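Local coordinates for SAM-dependent methyltransferase (Pyrococcus horikoshii, PDB 1WZN), which probably transfers a methyl group from S-adenosyl-L-methionine to an acceptor, and binds the product S-adenosyl-L-homocysteine, at residues I27-E32 with R242-G247; R77-K82 with I90-G95; Y229-R234 with P238-Y243. All blocks are in the same frame, centred on the assembly; numbering follows the deposited sequence.

Contact 1 of 3, residues I27-E32 with R242-G247; sequences IDFVEE and RYWIVG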
loop_
_atom_site.group_PDB
_atom_site.type_symbol
_atom_site.label_atom_id
_atom_site.label_comp_id
_atom_site.label_asym_id
_atom_site.label_seq_id
_atom_site.Cartn_x
_atom_site.Cartn_y
_atom_site.Cartn_z
ATOM N N ILE A 27 -32.335 -1.086 -15.433
ATOM C CA ILE A 27 -33.553 -1.702 -15.941
ATOM C C ILE A 27 -33.587 -1.664 -17.470
ATOM O O ILE A 27 -34.238 -2.495 -18.101
ATOM C CB ILE A 27 -34.802 -1.054 -15.305
ATOM C CG1 ILE A 27 -34.779 -1.328 -13.796
ATOM C CG2 ILE A 27 -36.077 -1.633 -15.910
ATOM C CD1 ILE A 27 -34.555 -2.803 -13.427
ATOM N N ASP A 28 -32.870 -0.716 -18.070
ATOM C CA ASP A 28 -32.788 -0.661 -19.533
ATOM C C ASP A 28 -32.123 -1.968 -19.967
ATOM O O ASP A 28 -32.540 -2.601 -20.933
ATOM C CB ASP A 28 -31.899 0.494 -20.016
ATOM C CG ASP A 28 -32.595 1.839 -19.978
ATOM O OD1 ASP A 28 -33.822 1.880 -19.757
ATOM O OD2 ASP A 28 -31.900 2.860 -20.191
ATOM N N PHE A 29 -31.068 -2.351 -19.249
ATOM C CA PHE A 29 -30.340 -3.584 -19.548
ATOM C C PHE A 29 -31.237 -4.791 -19.307
ATOM O O PHE A 29 -31.254 -5.730 -20.103
ATOM C CB PHE A 29 -29.078 -3.690 -18.679
ATOM C CG PHE A 29 -28.286 -4.953 -18.910
ATOM C CD1 PHE A 29 -27.903 -5.326 -20.195
ATOM C CD2 PHE A 29 -27.920 -5.767 -17.841
ATOM C CE1 PHE A 29 -27.164 -6.499 -20.415
ATOM C CE2 PHE A 29 -27.181 -6.940 -18.047
ATOM C CZ PHE A 29 -26.805 -7.305 -19.335
ATOM N N VAL A 30 -31.977 -4.766 -18.205
ATOM C CA VAL A 30 -32.888 -5.858 -17.887
ATOM C C VAL A 30 -33.913 -6.040 -19.009
ATOM O O VAL A 30 -34.201 -7.167 -19.410
ATOM C CB VAL A 30 -33.618 -5.605 -16.546
ATOM C CG1 VAL A 30 -34.736 -6.638 -16.341
ATOM C CG2 VAL A 30 -32.614 -5.691 -15.396
ATOM N N GLU A 31 -34.455 -4.941 -19.530
ATOM C CA GLU A 31 -35.438 -5.058 -20.607
ATOM C C GLU A 31 -34.805 -5.612 -21.878
ATOM O O GLU A 31 -35.476 -6.282 -22.665
ATOM C CB GLU A 31 -36.103 -3.715 -20.913
ATOM C CG GLU A 31 -36.978 -3.179 -19.797
ATOM C CD GLU A 31 -37.984 -2.164 -20.303
ATOM O OE1 GLU A 31 -39.112 -2.573 -20.657
ATOM O OE2 GLU A 31 -37.643 -0.966 -20.359
ATOM N N GLU A 32 -33.524 -5.327 -22.095
ATOM C CA GLU A 32 -32.862 -5.865 -23.278
ATOM C C GLU A 32 -32.773 -7.381 -23.103
ATOM O O GLU A 32 -32.928 -8.136 -24.061
ATOM C CB GLU A 32 -31.463 -5.274 -23.463
ATOM C CG GLU A 32 -30.710 -5.933 -24.612
ATOM C CD GLU A 32 -29.470 -5.175 -25.030
ATOM O OE1 GLU A 32 -28.597 -4.930 -24.170
ATOM O OE2 GLU A 32 -29.367 -4.829 -26.229
ATOM N N ARG A 242 -18.730 -6.471 -12.605
ATOM C CA ARG A 242 -20.042 -6.821 -12.064
ATOM C C ARG A 242 -20.630 -7.806 -13.064
ATOM O O ARG A 242 -20.559 -7.595 -14.272
ATOM C CB ARG A 242 -20.951 -5.603 -11.902
ATOM C CG ARG A 242 -22.301 -5.970 -11.269
ATOM C CD ARG A 242 -22.919 -4.795 -10.529
ATOM N NE ARG A 242 -23.274 -3.699 -11.423
ATOM C CZ ARG A 242 -24.511 -3.439 -11.835
ATOM N NH1 ARG A 242 -25.522 -4.197 -11.428
ATOM N NH2 ARG A 242 -24.736 -2.414 -12.646
ATOM N N TYR A 243 -21.197 -8.891 -12.559
ATOM C CA TYR A 243 -21.727 -9.920 -13.436
ATOM C C TYR A 243 -23.222 -10.125 -13.332
ATOM O O TYR A 243 -23.839 -9.816 -12.313
ATOM C CB TYR A 243 -21.019 -11.239 -13.135
ATOM C CG TYR A 243 -19.527 -11.054 -13.016
ATOM C CD1 TYR A 243 -18.772 -10.671 -14.116
ATOM C CD2 TYR A 243 -18.889 -11.173 -11.782
ATOM C CE1 TYR A 243 -17.408 -10.396 -13.998
ATOM C CE2 TYR A 243 -17.524 -10.900 -11.648
ATOM C CZ TYR A 243 -16.795 -10.507 -12.762
ATOM O OH TYR A 243 -15.462 -10.188 -12.636
ATOM N N TRP A 244 -23.785 -10.649 -14.411
ATOM C CA TRP A 244 -25.201 -10.960 -14.473
ATOM C C TRP A 244 -25.337 -12.391 -14.941
ATOM O O TRP A 244 -24.729 -12.780 -15.939
ATOM C CB TRP A 244 -25.927 -10.062 -15.469
ATOM C CG TRP A 244 -25.937 -8.633 -15.092
ATOM C CD1 TRP A 244 -24.934 -7.725 -15.281
ATOM C CD2 TRP A 244 -26.996 -7.936 -14.439
ATOM N NE1 TRP A 244 -25.310 -6.498 -14.785
ATOM C CE2 TRP A 244 -26.572 -6.600 -14.261
ATOM C CE3 TRP A 244 -28.267 -8.309 -13.982
ATOM C CZ2 TRP A 244 -27.374 -5.634 -13.648
ATOM C CZ3 TRP A 244 -29.064 -7.346 -13.369
ATOM C CH2 TRP A 244 -28.613 -6.026 -13.209
ATOM N N ILE A 245 -26.109 -13.180 -14.205
ATOM C CA ILE A 245 -26.370 -14.552 -14.590
ATOM C C ILE A 245 -27.807 -14.547 -15.097
ATOM O O ILE A 245 -28.705 -14.033 -14.430
ATOM C CB ILE A 245 -26.256 -15.524 -13.400
ATOM C CG1 ILE A 245 -24.799 -15.605 -12.928
ATOM C CG2 ILE A 245 -26.754 -16.904 -13.807
ATOM C CD1 ILE A 245 -23.840 -16.155 -13.962
ATOM N N VAL A 246 -28.012 -15.084 -16.292
ATOM C CA VAL A 246 -29.339 -15.146 -16.878
ATOM C C VAL A 246 -29.683 -16.600 -17.143
ATOM O O VAL A 246 -28.992 -17.287 -17.899
ATOM C CB VAL A 246 -29.407 -14.354 -18.202
ATOM C CG1 VAL A 246 -30.782 -14.531 -18.852
ATOM C CG2 VAL A 246 -29.118 -12.883 -17.936
ATOM N N GLY A 247 -30.736 -17.074 -16.490
ATOM C CA GLY A 247 -31.165 -18.446 -16.678
ATOM C C GLY A 247 -32.417 -18.450 -17.531
ATOM O O GLY A 247 -33.371 -17.729 -17.233
#
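F29 drives the edge of its ring into one face of the W244 indole, a T-shaped (edge-to-face) aromatic pair. CE2 leads, standing over the five-membered ring at nearly equal distance from its atoms, to one side of the indole as a whole; it comes within 3.6 Å of W244 CG, which lies close to the plane of the phenyl ring. The two planes are turned 73° against each other, and the centroids of the phenyl and five-membered rings are 4.8 Å apart. CD2 follows CE2 onto the indole, reaching 3.9 Å from W244 CE2, so one C-C edge of F29 rests on the ring and not a single corner. At the benzo end of the indole V30 adds a looser touch, its CG2 lying 4.4 Å from W244 CZ3 and coming in obliquely. The guanidinium of R242, two residues back on the strand, presents a face to W244 NE1 at longer range.

The torsions explain the meeting. With CG anti to the backbone N (chi1 179°), F29 reaches out from its helix toward the strand, while the W244 indole, its CG beside its own backbone N (chi1 -65°), passes it in the opposite direction. No hydrogen bond crosses between the segments; the contact is small, apolar and buried, and the backbones stay well apart, with the CA atoms of V30 and W244 9.8 Å from each other.

This is helix-on-sheet packing in a Rossmann-like methyltransferase fold. Helix 23-36 lies against strand 242-248, which runs antiparallel between strands 139-146 and 225-230. I142 of the first neighbour touches both V30 and W244, Y229 of the second touches F29, and I27, earlier on the helix, packs on P55, E58 and L59 of helix 54-61.

Contact 2 of 3, residues R77-K82 with I90-G95; sequences RVARRK and IEFLQG. With SO4 (sulfate ion), chain D.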
loop_
_atom_site.group_PDB
_atom_site.type_symbol
_atom_site.label_atom_id
_atom_site.label_comp_id
_atom_site.label_asym_id
_atom_site.label_seq_id
_atom_site.Cartn_x
_atom_site.Cartn_y
_atom_site.Cartn_z
ATOM N N ARG A 77 -41.942 -2.033 4.225
ATOM C CA ARG A 77 -42.656 -0.842 4.665
ATOM C C ARG A 77 -42.252 0.343 3.795
ATOM O O ARG A 77 -43.097 1.136 3.374
ATOM C CB ARG A 77 -42.342 -0.547 6.134
ATOM C CG ARG A 77 -43.068 0.667 6.681
ATOM C CD ARG A 77 -42.777 0.879 8.159
ATOM N NE ARG A 77 -43.497 2.043 8.672
ATOM C CZ ARG A 77 -43.474 2.442 9.941
ATOM N NH1 ARG A 77 -42.764 1.769 10.840
ATOM N NH2 ARG A 77 -44.162 3.514 10.311
ATOM N N VAL A 78 -40.950 0.454 3.530
ATOM C CA VAL A 78 -40.412 1.525 2.700
ATOM C C VAL A 78 -40.867 1.363 1.256
ATOM O O VAL A 78 -41.278 2.324 0.611
ATOM C CB VAL A 78 -38.854 1.530 2.732
ATOM C CG1 VAL A 78 -38.309 2.648 1.835
ATOM C CG2 VAL A 78 -38.368 1.700 4.165
ATOM N N ALA A 79 -40.784 0.141 0.744
ATOM C CA ALA A 79 -41.201 -0.127 -0.629
ATOM C C ALA A 79 -42.670 0.258 -0.861
ATOM O O ALA A 79 -43.001 0.915 -1.853
ATOM C CB ALA A 79 -40.984 -1.604 -0.960
ATOM N N ARG A 80 -43.546 -0.146 0.053
ATOM C CA ARG A 80 -44.968 0.161 -0.093
ATOM C C ARG A 80 -45.241 1.659 -0.036
ATOM O O ARG A 80 -46.103 2.170 -0.756
ATOM C CB ARG A 80 -45.789 -0.549 0.990
ATOM C CG ARG A 80 -45.789 -2.068 0.882
ATOM C CD ARG A 80 -46.862 -2.667 1.771
ATOM N NE ARG A 80 -46.840 -4.127 1.778
ATOM C CZ ARG A 80 -46.274 -4.866 2.727
ATOM N NH1 ARG A 80 -45.674 -4.287 3.755
ATOM N NH2 ARG A 80 -46.328 -6.189 2.655
ATOM N N ARG A 81 -44.506 2.357 0.823
ATOM C CA ARG A 81 -44.667 3.798 0.968
ATOM C C ARG A 81 -44.338 4.489 -0.352
ATOM O O ARG A 81 -45.092 5.347 -0.824
ATOM C CB ARG A 81 -43.741 4.319 2.073
ATOM C CG ARG A 81 -43.831 5.822 2.326
ATOM C CD ARG A 81 -42.745 6.277 3.295
ATOM N NE ARG A 81 -42.769 5.508 4.534
ATOM C CZ ARG A 81 -41.694 4.950 5.085
ATOM N NH1 ARG A 81 -40.507 5.076 4.503
ATOM N NH2 ARG A 81 -41.804 4.258 6.209
ATOM N N LYS A 82 -43.210 4.111 -0.951
ATOM C CA LYS A 82 -42.794 4.702 -2.214
ATOM C C LYS A 82 -43.739 4.336 -3.353
ATOM O O LYS A 82 -44.037 5.174 -4.205
ATOM C CB LYS A 82 -41.361 4.275 -2.559
ATOM C CG LYS A 82 -40.321 4.827 -1.590
ATOM C CD LYS A 82 -38.886 4.549 -2.053
ATOM C CE LYS A 82 -38.609 3.063 -2.157
ATOM N NZ LYS A 82 -37.202 2.769 -2.583
ATOM N N ILE A 90 -48.048 -2.573 -6.941
ATOM C CA ILE A 90 -47.134 -3.702 -6.798
ATOM C C ILE A 90 -47.580 -4.531 -5.608
ATOM O O ILE A 90 -47.978 -3.987 -4.581
ATOM C CB ILE A 90 -45.679 -3.227 -6.519
ATOM C CG1 ILE A 90 -45.168 -2.386 -7.694
ATOM C CG2 ILE A 90 -44.772 -4.435 -6.269
ATOM C CD1 ILE A 90 -43.858 -1.647 -7.414
ATOM N N GLU A 91 -47.531 -5.847 -5.752
ATOM C CA GLU A 91 -47.903 -6.723 -4.658
ATOM C C GLU A 91 -46.627 -7.057 -3.880
ATOM O O GLU A 91 -45.758 -7.777 -4.378
ATOM C CB GLU A 91 -48.550 -8.009 -5.196
ATOM C CG GLU A 91 -48.751 -9.092 -4.141
ATOM C CD GLU A 91 -49.501 -10.304 -4.666
ATOM O OE1 GLU A 91 -49.352 -10.636 -5.863
ATOM O OE2 GLU A 91 -50.229 -10.936 -3.872
ATOM N N PHE A 92 -46.506 -6.509 -2.674
ATOM C CA PHE A 92 -45.343 -6.772 -1.832
ATOM C C PHE A 92 -45.707 -7.838 -0.798
ATOM O O PHE A 92 -46.727 -7.732 -0.111
ATOM C CB PHE A 92 -44.882 -5.481 -1.145
ATOM C CG PHE A 92 -44.120 -4.554 -2.056
ATOM C CD1 PHE A 92 -42.851 -4.905 -2.519
ATOM C CD2 PHE A 92 -44.671 -3.346 -2.467
ATOM C CE1 PHE A 92 -42.139 -4.059 -3.383
ATOM C CE2 PHE A 92 -43.975 -2.496 -3.325
ATOM C CZ PHE A 92 -42.705 -2.850 -3.785
ATOM N N LEU A 93 -44.867 -8.865 -0.703
ATOM C CA LEU A 93 -45.090 -9.983 0.210
ATOM C C LEU A 93 -43.890 -10.230 1.111
ATOM O O LEU A 93 -42.747 -10.067 0.687
ATOM C CB LEU A 93 -45.330 -11.265 -0.592
ATOM C CG LEU A 93 -46.382 -11.240 -1.701
ATOM C CD1 LEU A 93 -46.252 -12.488 -2.571
ATOM C CD2 LEU A 93 -47.755 -11.153 -1.077
ATOM N N GLN A 94 -44.155 -10.654 2.342
ATOM C CA GLN A 94 -43.081 -10.972 3.275
ATOM C C GLN A 94 -42.887 -12.474 3.229
ATOM O O GLN A 94 -43.859 -13.232 3.155
ATOM C CB GLN A 94 -43.444 -10.546 4.700
ATOM C CG GLN A 94 -42.325 -10.761 5.741
ATOM C CD GLN A 94 -42.119 -12.223 6.117
ATOM O OE1 GLN A 94 -43.084 -12.970 6.295
ATOM N NE2 GLN A 94 -40.856 -12.634 6.257
ATOM N N GLY A 95 -41.634 -12.907 3.260
ATOM C CA GLY A 95 -41.350 -14.327 3.225
ATOM C C GLY A 95 -39.908 -14.593 2.850
ATOM O O GLY A 95 -39.193 -13.696 2.398
HETATM S S SO4 D . -45.627 4.388 6.509
HETATM O O1 SO4 D . -45.807 2.925 6.435
HETATM O O2 SO4 D . -45.497 4.947 5.148
HETATM O O3 SO4 D . -44.413 4.691 7.289
HETATM O O4 SO4 D . -46.804 4.986 7.172
HETATM O O HOH W 1 -48.144 -4.525 -1.231
#
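A79 sets its methyl group over one face of the F92 ring. Its CB is 3.8 Å from the ring centroid and 21° off the normal, a CH-pi contact, and comes nearest at CZ (3.5 Å from A79 CB). I90 CG2 lies over the opposite face, so the phenyl ring is held between two aliphatic groups, one from each segment.

R80 runs past F92 in the opposite direction, with its guanidinium plane nearly perpendicular to the ring. Its CG brushes F92 CD2 obliquely, and with that CG beside the backbone N (chi1 -66°) the extended chain lies alongside F92 and carries the head group to the strand backbone, where R80 NH2 donates to F92 O over 3.2 Å. That bond arrives from above the carbonyl plane, 65° out of it. A water accepts from F92 N at 2.9 Å and makes weaker bonds to R80 NE and I90 O, while R80 NH1 forms a salt bridge with E73.

On another side of the helix, R77 and R81 grip a sulfate, probably from the crystallisation liquor. Both offer guanidinium edges to it; R81 NE reaches O2 of the sulfate at 2.9 Å.

The contact closes a beta-alpha-beta unit: helix 73-85 follows strand 65-70 and returns to the parallel edge strand 91-94, with helix 54-61 touching F92 through T56 and I90 through L57 and A60.

Contact 3 of 3, residues Y229-R234 with P238-Y243; sequences YGNLKR and PNDMRY
D240 reaches across to G230 and N231, where the hairpin opens into its loop. Its OD2 lies 3.5 Å from G230 CA, close against the backbone of a residue without a side chain. The same oxygen accepts from the backbone N of S237, and a water lies between D240 OD2, 2.9 Å away, and G230 O, near enough to donate to either. D240 OD1 faces the N231 amide without a hydrogen bond, the carboxylate and amide planes 31° apart.

At M241 the backbone N makes a weak bond to N231 OD1 at 3.4 Å. The amide can reach it because N231 CG sits beside its own backbone N (chi1 -70°), which brings the end of the side chain over to the second segment.

R242 O accepts a second weak bond, from N231 N at 3.3 Å. The R242 side chain, bent at CG-CD (chi3 65°), brings NH2 obliquely to within 3.9 Å of L232 CD2; its charge is met by salt bridges to E26 and D144. R242 N is buried with no partner.

Y243 pairs with G230 as an antiparallel non-hydrogen-bonded pair, CA atoms 4.6 Å apart. CA-H...O contacts flank it, from Y243 CA to Y229 O and from G230 CA to R242 O. Y243 OH turns back to bond D240 O weakly.

The two segments form the loop end of the beta hairpin made by strands 225-230 and 242-248. Helix 23-36 packs on it through F29 against L232, strand 139-146 bonds to Y243 through F145, and A179 of a second subunit packs on Y243.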
loop_
_atom_site.group_PDB
_atom_site.type_symbol
_atom_site.label_atom_id
_atom_site.label_comp_id
_atom_site.label_asym_id
_atom_site.label_seq_id
_atom_site.Cartn_x
_atom_site.Cartn_y
_atom_site.Cartn_z
ATOM N N TYR A 229 -23.191 -12.365 -18.291
ATOM C CA TYR A 229 -22.932 -11.082 -18.932
ATOM C C TYR A 229 -22.217 -10.179 -17.943
ATOM O O TYR A 229 -22.156 -10.476 -16.752
ATOM C CB TYR A 229 -24.241 -10.393 -19.353
ATOM C CG TYR A 229 -25.073 -11.132 -20.379
ATOM C CD1 TYR A 229 -24.483 -11.728 -21.493
ATOM C CD2 TYR A 229 -26.463 -11.194 -20.257
ATOM C CE1 TYR A 229 -25.254 -12.367 -22.462
ATOM C CE2 TYR A 229 -27.248 -11.828 -21.219
ATOM C CZ TYR A 229 -26.638 -12.413 -22.319
ATOM O OH TYR A 229 -27.407 -13.043 -23.269
ATOM N N GLY A 230 -21.680 -9.073 -18.442
ATOM C CA GLY A 230 -20.995 -8.143 -17.570
ATOM C C GLY A 230 -21.182 -6.694 -17.972
ATOM O O GLY A 230 -21.429 -6.387 -19.137
ATOM N N ASN A 231 -21.086 -5.802 -16.994
ATOM C CA ASN A 231 -21.194 -4.362 -17.232
ATOM C C ASN A 231 -22.315 -3.865 -18.155
ATOM O O ASN A 231 -22.064 -3.136 -19.121
ATOM C CB ASN A 231 -19.848 -3.846 -17.747
ATOM C CG ASN A 231 -18.770 -3.870 -16.678
ATOM O OD1 ASN A 231 -18.824 -4.664 -15.736
ATOM N ND2 ASN A 231 -17.774 -3.006 -16.828
ATOM N N LEU A 232 -23.546 -4.256 -17.849
ATOM C CA LEU A 232 -24.725 -3.835 -18.608
ATOM C C LEU A 232 -24.701 -4.066 -20.115
ATOM O O LEU A 232 -25.233 -3.262 -20.880
ATOM C CB LEU A 232 -25.014 -2.358 -18.327
ATOM C CG LEU A 232 -25.155 -1.999 -16.846
ATOM C CD1 LEU A 232 -25.526 -0.529 -16.714
ATOM C CD2 LEU A 232 -26.215 -2.881 -16.197
ATOM N N LYS A 233 -24.095 -5.169 -20.540
ATOM C CA LYS A 233 -24.041 -5.514 -21.953
ATOM C C LYS A 233 -24.277 -7.006 -22.061
ATOM O O LYS A 233 -23.864 -7.759 -21.181
ATOM C CB LYS A 233 -22.673 -5.171 -22.552
ATOM C CG LYS A 233 -22.351 -3.686 -22.583
ATOM C CD LYS A 233 -20.990 -3.436 -23.224
ATOM C CE LYS A 233 -20.675 -1.948 -23.286
ATOM N NZ LYS A 233 -21.696 -1.185 -24.068
ATOM N N ARG A 234 -24.953 -7.436 -23.122
ATOM C CA ARG A 234 -25.204 -8.855 -23.305
ATOM C C ARG A 234 -23.959 -9.528 -23.878
ATOM O O ARG A 234 -23.996 -10.192 -24.919
ATOM C CB ARG A 234 -26.422 -9.078 -24.210
ATOM C CG ARG A 234 -27.730 -8.683 -23.535
ATOM C CD ARG A 234 -28.956 -8.974 -24.395
ATOM N NE ARG A 234 -29.097 -10.391 -24.708
ATOM C CZ ARG A 234 -28.822 -10.922 -25.896
ATOM N NH1 ARG A 234 -28.387 -10.150 -26.882
ATOM N NH2 ARG A 234 -28.990 -12.220 -26.100
ATOM N N PRO A 238 -13.203 -9.491 -20.546
ATOM C CA PRO A 238 -12.159 -9.897 -19.599
ATOM C C PRO A 238 -12.087 -9.128 -18.286
ATOM O O PRO A 238 -11.959 -9.727 -17.218
ATOM C CB PRO A 238 -10.880 -9.748 -20.421
ATOM C CG PRO A 238 -11.331 -10.169 -21.780
ATOM C CD PRO A 238 -12.664 -9.441 -21.921
ATOM N N ASN A 239 -12.186 -7.806 -18.358
ATOM C CA ASN A 239 -12.077 -6.993 -17.156
ATOM C C ASN A 239 -13.367 -6.519 -16.485
ATOM O O ASN A 239 -13.313 -5.686 -15.580
ATOM C CB ASN A 239 -11.164 -5.799 -17.445
ATOM C CG ASN A 239 -9.781 -6.230 -17.919
ATOM O OD1 ASN A 239 -9.078 -6.969 -17.227
ATOM N ND2 ASN A 239 -9.393 -5.778 -19.105
ATOM N N ASP A 240 -14.519 -7.046 -16.901
ATOM C CA ASP A 240 -15.780 -6.645 -16.274
ATOM C C ASP A 240 -15.706 -6.952 -14.780
ATOM O O ASP A 240 -15.106 -7.952 -14.381
ATOM C CB ASP A 240 -16.971 -7.396 -16.883
ATOM C CG ASP A 240 -17.228 -7.022 -18.334
ATOM O OD1 ASP A 240 -16.855 -5.903 -18.748
ATOM O OD2 ASP A 240 -17.822 -7.848 -19.060
ATOM N N MET A 241 -16.322 -6.103 -13.960
ATOM C CA MET A 241 -16.296 -6.293 -12.512
ATOM C C MET A 241 -17.640 -6.598 -11.855
ATOM O O MET A 241 -17.694 -6.921 -10.670
ATOM C CB MET A 241 -15.642 -5.084 -11.831
ATOM C CG MET A 241 -14.120 -5.064 -11.950
ATOM S SD MET A 241 -13.335 -6.535 -11.213
ATOM C CE MET A 241 -13.250 -6.050 -9.484
ATOM N N ARG A 242 -18.730 -6.471 -12.605
ATOM C CA ARG A 242 -20.042 -6.821 -12.064
ATOM C C ARG A 242 -20.630 -7.806 -13.064
ATOM O O ARG A 242 -20.559 -7.595 -14.272
ATOM C CB ARG A 242 -20.951 -5.603 -11.902
ATOM C CG ARG A 242 -22.301 -5.970 -11.269
ATOM C CD ARG A 242 -22.919 -4.795 -10.529
ATOM N NE ARG A 242 -23.274 -3.699 -11.423
ATOM C CZ ARG A 242 -24.511 -3.439 -11.835
ATOM N NH1 ARG A 242 -25.522 -4.197 -11.428
ATOM N NH2 ARG A 242 -24.736 -2.414 -12.646
ATOM N N TYR A 243 -21.197 -8.891 -12.559
ATOM C CA TYR A 243 -21.727 -9.920 -13.436
ATOM C C TYR A 243 -23.222 -10.125 -13.332
ATOM O O TYR A 243 -23.839 -9.816 -12.313
ATOM C CB TYR A 243 -21.019 -11.239 -13.135
ATOM C CG TYR A 243 -19.527 -11.054 -13.016
ATOM C CD1 TYR A 243 -18.772 -10.671 -14.116
ATOM C CD2 TYR A 243 -18.889 -11.173 -11.782
ATOM C CE1 TYR A 243 -17.408 -10.396 -13.998
ATOM C CE2 TYR A 243 -17.524 -10.900 -11.648
ATOM C CZ TYR A 243 -16.795 -10.507 -12.762
ATOM O OH TYR A 243 -15.462 -10.188 -12.636
HETATM O O HOH W 2 -19.300 -6.610 -21.178
#

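How the contacts relate
Contacts 1 and 3 are neighbours built on strand 242-248 and share R242 and Y243; their centres are about 10 Å apart. The backbone joins them where W244 O and Y229 N lie 2.8 Å apart, probably hydrogen-bonded, and F29 of contact 1 also packs on the loop of contact 3, its CE1 3.3 Å from K233 N. Contact 2 stands at the other edge of the same seven-stranded sheet, its centre about 23 Å from that of contact 1 and about 30 Å from that of contact 3. The bound S-adenosyl-L-homocysteine lies about 9 Å from the side chains of W244, A79 and R242 alike, but only contact 2 holds a pocket residue, G95.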